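High affinity transport system protein p37 (Mycoplasma hyorhinis, PDB 3E79) is part of a high-affinity transport system, probably as a membrane-anchored lipoprotein, and holds a bound thiamine diphosphate. Local coordinates at residues E263-N268 with A334-N339; F152-E157 with V172-E177. All coordinates share one frame; numbering follows the deposited sequence.

Contact 1: residues E263-N268 with A334-N339. With I3C (5-amino-2,4,6-triiodobenzene-1,3-dicarboxylic acid), chain B.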
loop_
_atom_site.group_PDB
_atom_site.type_symbol
_atom_site.label_atom_id
_atom_site.label_comp_id
_atom_site.label_asym_id
_atom_site.label_seq_id
_atom_site.Cartn_x
_atom_site.Cartn_y
_atom_site.Cartn_z
ATOM N N GLU A 263 -9.009 12.054 3.297
ATOM C CA GLU A 263 -9.911 13.126 2.881
ATOM C C GLU A 263 -11.358 12.689 3.070
ATOM O O GLU A 263 -12.219 13.449 3.509
ATOM C CB GLU A 263 -9.627 13.530 1.434
ATOM C CG GLU A 263 -10.754 14.367 0.816
ATOM C CD GLU A 263 -10.420 14.748 -0.618
ATOM O OE1 GLU A 263 -10.162 15.940 -0.887
ATOM O OE2 GLU A 263 -10.415 13.819 -1.454
ATOM N N THR A 264 -11.637 11.430 2.737
ATOM C CA THR A 264 -12.959 10.848 2.916
ATOM C C THR A 264 -13.390 10.833 4.374
ATOM O O THR A 264 -14.521 11.171 4.745
ATOM C CB THR A 264 -12.991 9.397 2.384
ATOM O OG1 THR A 264 -12.870 9.430 0.953
ATOM C CG2 THR A 264 -14.311 8.722 2.721
ATOM N N ILE A 265 -12.488 10.412 5.252
ATOM C CA ILE A 265 -12.870 10.350 6.671
ATOM C C ILE A 265 -13.169 11.757 7.162
ATOM O O ILE A 265 -14.141 11.972 7.894
ATOM C CB ILE A 265 -11.752 9.703 7.508
ATOM C CG1 ILE A 265 -11.586 8.197 7.242
ATOM C CG2 ILE A 265 -11.911 9.930 9.003
ATOM C CD1 ILE A 265 -12.898 7.441 7.339
ATOM N N LEU A 266 -12.331 12.707 6.753
ATOM C CA LEU A 266 -12.464 14.091 7.181
ATOM C C LEU A 266 -13.760 14.701 6.679
ATOM O O LEU A 266 -14.449 15.439 7.378
ATOM C CB LEU A 266 -11.266 14.937 6.731
ATOM C CG LEU A 266 -9.961 14.535 7.442
ATOM C CD1 LEU A 266 -8.754 15.273 6.892
ATOM C CD2 LEU A 266 -10.081 14.750 8.948
ATOM N N LYS A 267 -14.127 14.393 5.447
ATOM C CA LYS A 267 -15.364 14.922 4.878
ATOM C C LYS A 267 -16.583 14.373 5.608
ATOM O O LYS A 267 -17.545 15.080 5.889
ATOM C CB LYS A 267 -15.404 14.523 3.408
ATOM C CG LYS A 267 -16.156 15.388 2.429
ATOM C CD LYS A 267 -16.281 14.637 1.096
ATOM C CE LYS A 267 -16.487 13.149 1.357
ATOM N NZ LYS A 267 -15.743 12.283 0.402
ATOM N N ASN A 268 -16.539 13.079 5.910
ATOM C CA ASN A 268 -17.630 12.412 6.601
ATOM C C ASN A 268 -17.718 12.838 8.064
ATOM O O ASN A 268 -18.786 12.837 8.664
ATOM C CB ASN A 268 -17.452 10.897 6.557
ATOM C CG ASN A 268 -17.822 10.358 5.184
ATOM O OD1 ASN A 268 -18.224 11.137 4.328
ATOM N ND2 ASN A 268 -17.679 9.056 5.009
ATOM N N ALA A 334 -1.999 7.646 17.065
ATOM C CA ALA A 334 -3.030 7.468 16.050
ATOM C C ALA A 334 -4.351 8.059 16.517
ATOM O O ALA A 334 -4.750 7.870 17.673
ATOM C CB ALA A 334 -3.199 5.993 15.688
ATOM N N LEU A 335 -5.016 8.769 15.606
ATOM C CA LEU A 335 -6.331 9.319 15.922
ATOM C C LEU A 335 -7.424 8.392 15.422
ATOM O O LEU A 335 -8.364 8.059 16.142
ATOM C CB LEU A 335 -6.474 10.712 15.321
ATOM C CG LEU A 335 -7.851 11.370 15.447
ATOM C CD1 LEU A 335 -8.056 11.859 16.871
ATOM C CD2 LEU A 335 -7.987 12.509 14.443
ATOM N N ILE A 336 -7.297 7.986 14.161
ATOM C CA ILE A 336 -8.282 7.103 13.532
ATOM C C ILE A 336 -7.686 6.488 12.263
ATOM O O ILE A 336 -6.750 7.061 11.700
ATOM C CB ILE A 336 -9.559 7.887 13.206
ATOM C CG1 ILE A 336 -10.743 7.056 12.710
ATOM C CG2 ILE A 336 -9.236 8.987 12.191
ATOM C CD1 ILE A 336 -12.051 7.828 12.682
ATOM N N VAL A 337 -8.176 5.345 11.813
ATOM C CA VAL A 337 -7.683 4.782 10.543
ATOM C C VAL A 337 -8.747 5.029 9.490
ATOM O O VAL A 337 -9.748 5.697 9.767
ATOM C CB VAL A 337 -7.312 3.305 10.668
ATOM C CG1 VAL A 337 -6.232 3.126 11.744
ATOM C CG2 VAL A 337 -8.513 2.431 11.011
ATOM N N THR A 338 -8.584 4.547 8.263
ATOM C CA THR A 338 -9.604 4.867 7.252
ATOM C C THR A 338 -10.407 3.625 6.887
ATOM O O THR A 338 -10.153 2.534 7.419
ATOM C CB THR A 338 -8.937 5.425 5.982
ATOM O OG1 THR A 338 -8.207 4.349 5.355
ATOM C CG2 THR A 338 -7.916 6.503 6.311
ATOM N N ASN A 339 -11.364 3.773 5.973
ATOM C CA ASN A 339 -11.998 2.611 5.352
ATOM C C ASN A 339 -10.955 1.823 4.559
ATOM O O ASN A 339 -9.913 2.404 4.223
ATOM C CB ASN A 339 -13.151 3.043 4.435
ATOM C CG ASN A 339 -14.246 3.731 5.244
ATOM O OD1 ASN A 339 -14.520 3.309 6.373
ATOM N ND2 ASN A 339 -14.848 4.759 4.660
HETATM I I3 I3C B . -12.515 10.255 19.633
HETATM I I2 I3C B . -6.957 8.055 19.756
HETATM I I1 I3C B . -9.629 9.588 24.900
HETATM O O8 I3C B . -13.035 9.856 22.979
HETATM O O9 I3C B . -11.834 11.752 22.951
HETATM C C10 I3C B . -7.348 8.392 22.914
HETATM N N13 I3C B . -9.767 9.079 18.660
HETATM C C1 I3C B . -10.815 9.810 22.095
HETATM C C6 I3C B . -10.839 9.639 20.710
HETATM C C5 I3C B . -9.757 9.124 20.003
HETATM C C4 I3C B . -8.663 8.681 20.759
HETATM C C3 I3C B . -8.592 8.866 22.147
HETATM C C2 I3C B . -9.696 9.402 22.823
HETATM C C7 I3C B . -12.020 10.529 22.746
HETATM O O11 I3C B . -6.474 9.223 23.224
HETATM O O12 I3C B . -7.308 7.176 23.184
#
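Thr264 opens the helical side of this contact by bringing its methyl CG2 to 4.4 Å from Asn339 ND2, a loose approach. The polar groups of the pair bond outside the two segments: Thr264 OG1 with Ile402 O, Asn339 ND2 with Ala401 O and Asn339 OD1 with Tyr162 N. Ile265 supplies most of the helix's share of the buried surface, reaching segment 334-339 with each of its branches. Its CG1 lies beside its own backbone N (chi1 -70°), which sets that methylene over the backbone, 3.9 Å from Thr338 CA and 4.0 Å from Val337 O. That carbonyl oxygen is buried here without a polar partner in the model. The terminal CD1 continues to Asn339 N at 4.2 Å, while the other branch, CG2, meets the end of Ile336 at CD1, also 4.2 Å away. Trp235 touches both Ile265 and Ile336 and so extends the apolar patch. Within segment 334-339 Thr338 OG1 donates to Asn339 O at 2.8 Å, with the donor tilted 24° from the carbonyl plane; Gly217 N hydrogen-bonds the same OG1. Leu335 O accepts a hydrogen bond from N13 of the triiodinated ligand at 3.1 Å, distinctly bent (N-H...O angle 141°). Helix 256-269 thus packs, chiefly through Ile265, on residues 336-339. Strand 331-337 is outermost in a mixed sheet ordered 288-290, 248-250, 304-308, 217-223, 331-337, in which 217-223 runs opposite to the other four, consistent with a lobe of a type II periplasmic-binding-protein fold.

Contact 2: residues F152-E157 with V172-E177. With I3C (5-amino-2,4,6-triiodobenzene-1,3-dicarboxylic acid), chain B.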
loop_
_atom_site.group_PDB
_atom_site.type_symbol
_atom_site.label_atom_id
_atom_site.label_comp_id
_atom_site.label_asym_id
_atom_site.label_seq_id
_atom_site.Cartn_x
_atom_site.Cartn_y
_atom_site.Cartn_z
ATOM N N PHE A 152 -2.045 -7.242 10.059
ATOM C CA PHE A 152 -1.508 -6.612 11.270
ATOM C C PHE A 152 -2.211 -7.226 12.468
ATOM O O PHE A 152 -3.403 -7.549 12.347
ATOM C CB PHE A 152 -1.750 -5.114 11.198
ATOM C CG PHE A 152 -0.831 -4.288 10.324
ATOM C CD1 PHE A 152 0.542 -4.358 10.450
ATOM C CD2 PHE A 152 -1.368 -3.434 9.375
ATOM C CE1 PHE A 152 1.352 -3.578 9.647
ATOM C CE2 PHE A 152 -0.570 -2.640 8.573
ATOM C CZ PHE A 152 0.805 -2.719 8.713
ATOM N N VAL A 153 -1.567 -7.437 13.611
ATOM C CA VAL A 153 -2.314 -8.071 14.711
ATOM C C VAL A 153 -3.501 -7.215 15.135
ATOM O O VAL A 153 -4.501 -7.730 15.646
ATOM C CB VAL A 153 -1.404 -8.351 15.918
ATOM C CG1 VAL A 153 -0.283 -9.326 15.576
ATOM C CG2 VAL A 153 -0.800 -7.059 16.436
ATOM N N PHE A 154 -3.455 -5.906 14.905
ATOM C CA PHE A 154 -4.519 -4.982 15.281
ATOM C C PHE A 154 -5.519 -4.711 14.172
ATOM O O PHE A 154 -6.440 -3.900 14.344
ATOM C CB PHE A 154 -3.928 -3.628 15.724
ATOM C CG PHE A 154 -2.866 -3.071 14.792
ATOM C CD1 PHE A 154 -1.530 -3.246 15.063
ATOM C CD2 PHE A 154 -3.216 -2.371 13.642
ATOM C CE1 PHE A 154 -0.545 -2.755 14.235
ATOM C CE2 PHE A 154 -2.239 -1.889 12.791
ATOM C CZ PHE A 154 -0.910 -2.101 13.077
ATOM N N ASP A 155 -5.411 -5.346 13.005
ATOM C CA ASP A 155 -6.413 -5.031 11.974
ATOM C C ASP A 155 -6.634 -6.239 11.075
ATOM O O ASP A 155 -6.237 -6.209 9.906
ATOM C CB ASP A 155 -5.960 -3.818 11.173
ATOM C CG ASP A 155 -6.934 -3.363 10.110
ATOM O OD1 ASP A 155 -8.109 -3.781 10.141
ATOM O OD2 ASP A 155 -6.528 -2.567 9.225
ATOM N N LYS A 156 -7.261 -7.258 11.652
ATOM C CA LYS A 156 -7.505 -8.540 11.017
ATOM C C LYS A 156 -8.847 -8.632 10.309
ATOM O O LYS A 156 -9.088 -9.580 9.555
ATOM C CB LYS A 156 -7.432 -9.671 12.064
ATOM C CG LYS A 156 -6.016 -9.873 12.590
ATOM C CD LYS A 156 -6.030 -10.700 13.865
ATOM C CE LYS A 156 -4.742 -10.539 14.654
ATOM N NZ LYS A 156 -4.641 -11.527 15.767
ATOM N N GLU A 157 -9.755 -7.684 10.530
ATOM C CA GLU A 157 -11.057 -7.807 9.874
ATOM C C GLU A 157 -11.298 -6.638 8.930
ATOM O O GLU A 157 -11.324 -5.467 9.284
ATOM C CB GLU A 157 -12.188 -7.918 10.901
ATOM C CG GLU A 157 -11.885 -8.952 11.982
ATOM C CD GLU A 157 -13.089 -9.815 12.308
ATOM O OE1 GLU A 157 -13.919 -10.039 11.394
ATOM O OE2 GLU A 157 -13.208 -10.262 13.470
ATOM N N VAL A 172 -11.883 4.028 15.228
ATOM C CA VAL A 172 -11.222 4.637 16.380
ATOM C C VAL A 172 -10.668 3.557 17.293
ATOM O O VAL A 172 -9.568 3.714 17.833
ATOM C CB VAL A 172 -12.171 5.542 17.177
ATOM C CG1 VAL A 172 -11.570 5.865 18.542
ATOM C CG2 VAL A 172 -12.460 6.830 16.416
ATOM N N LYS A 173 -11.425 2.472 17.463
ATOM C CA LYS A 173 -10.957 1.323 18.240
ATOM C C LYS A 173 -9.685 0.718 17.674
ATOM O O LYS A 173 -8.740 0.308 18.357
ATOM C CB LYS A 173 -12.043 0.234 18.302
ATOM C CG LYS A 173 -13.362 0.717 18.889
ATOM C CD LYS A 173 -13.963 -0.262 19.879
ATOM C CE LYS A 173 -13.429 -0.049 21.286
ATOM N NZ LYS A 173 -14.332 0.780 22.133
ATOM N N ILE A 174 -9.592 0.615 16.343
ATOM C CA ILE A 174 -8.299 0.169 15.806
ATOM C C ILE A 174 -7.184 1.148 16.116
ATOM O O ILE A 174 -6.060 0.771 16.466
ATOM C CB ILE A 174 -8.405 -0.024 14.278
ATOM C CG1 ILE A 174 -9.326 -1.197 13.931
ATOM C CG2 ILE A 174 -7.012 -0.130 13.685
ATOM C CD1 ILE A 174 -9.744 -1.313 12.490
ATOM N N ALA A 175 -7.464 2.452 16.009
ATOM C CA ALA A 175 -6.427 3.427 16.366
ATOM C C ALA A 175 -5.968 3.291 17.815
ATOM O O ALA A 175 -4.784 3.451 18.148
ATOM C CB ALA A 175 -6.949 4.829 16.093
ATOM N N LYS A 176 -6.895 2.989 18.726
ATOM C CA LYS A 176 -6.484 2.784 20.118
ATOM C C LYS A 176 -5.614 1.552 20.239
ATOM O O LYS A 176 -4.642 1.541 21.000
ATOM C CB LYS A 176 -7.741 2.725 21.006
ATOM C CG LYS A 176 -8.418 4.096 20.992
ATOM C CD LYS A 176 -9.744 4.164 21.718
ATOM C CE LYS A 176 -9.834 5.467 22.512
ATOM N NZ LYS A 176 -11.230 5.945 22.640
ATOM N N GLU A 177 -5.917 0.489 19.489
ATOM C CA GLU A 177 -5.059 -0.700 19.541
ATOM C C GLU A 177 -3.656 -0.380 19.019
ATOM O O GLU A 177 -2.657 -0.833 19.574
ATOM C CB GLU A 177 -5.622 -1.851 18.718
ATOM C CG GLU A 177 -6.908 -2.532 19.118
ATOM C CD GLU A 177 -7.193 -3.706 18.184
ATOM O OE1 GLU A 177 -8.037 -3.565 17.268
ATOM O OE2 GLU A 177 -6.580 -4.786 18.331
HETATM I I3 I3C B . -12.515 10.255 19.633
HETATM I I2 I3C B . -6.957 8.055 19.756
HETATM I I1 I3C B . -9.629 9.588 24.900
HETATM O O8 I3C B . -13.035 9.856 22.979
HETATM O O9 I3C B . -11.834 11.752 22.951
HETATM C C10 I3C B . -7.348 8.392 22.914
HETATM N N13 I3C B . -9.767 9.079 18.660
HETATM C C1 I3C B . -10.815 9.810 22.095
HETATM C C6 I3C B . -10.839 9.639 20.710
HETATM C C5 I3C B . -9.757 9.124 20.003
HETATM C C4 I3C B . -8.663 8.681 20.759
HETATM C C3 I3C B . -8.592 8.866 22.147
HETATM C C2 I3C B . -9.696 9.402 22.823
HETATM C C7 I3C B . -12.020 10.529 22.746
HETATM O O11 I3C B . -6.474 9.223 23.224
HETATM O O12 I3C B . -7.308 7.176 23.184
#
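A type I beta turn from Phe152 to Asp155, at the end of strand 142-152, sets Phe154 and Asp155 against Ile174 and Glu177 on helix 170-184. The turn is closed by Asp155 N donating to Phe152 O at 3.1 Å. Phe154 CB faces Glu177 CB at 3.9 Å, but its CG sits between the backbone N and carbonyl carbon (chi1 47°), which turns the ring away from the glutamate. Phe152 CB lies 3.6 Å above one face of that ring, offset toward the rim, and Ile174 CG2 approaches it obliquely, 4.4 Å from Phe154 CD2. Phe154 O and Glu177 OE1 are 3.3 Å apart; both are acceptors, so their closeness is no bond. Helix 170-184 also packs through Val172, Ile174 and Ala175 on strand 331-337, so it lies between the turn and an outermost strand of a sheet in a fold of the periplasmic-binding-protein clan. Ile174 CD1 touches Asp155 OD1 at 3.8 Å, the two side chains crossing at a slant. Asp155 OD2 forms a salt bridge with Arg216 NE; nearby Glu309 brings a like charge, which the arginine would be expected to offset. On another side of the helix, Lys176 CE comes 3.1 Å from O12 of the triiodinated ligand, and Val172 CG1 lies 3.7 Å from its N13.

Contacts 1 and 2 have centres about 14 Å apart and meet directly where helix 170-184 packs on strand 331-337. Ala175 CB approaches Leu335 O at 3.5 Å, and Ile174 CG2 meets Val337 CG1 at 3.9 Å. Arg216 joins the two: the same arginine that pairs with Asp155 also bonds Thr338 O through NH1. Both ends of this connection lie in the neighbourhood of, but not against, the bound thiamine diphosphate, with the side chains of Thr338 and Asp155 about 9 Å and 11 Å from it. The triiodinated ligand lies against both contacts; on the side of contact 1 its I2 also approaches Ala334 O at 3.0 Å.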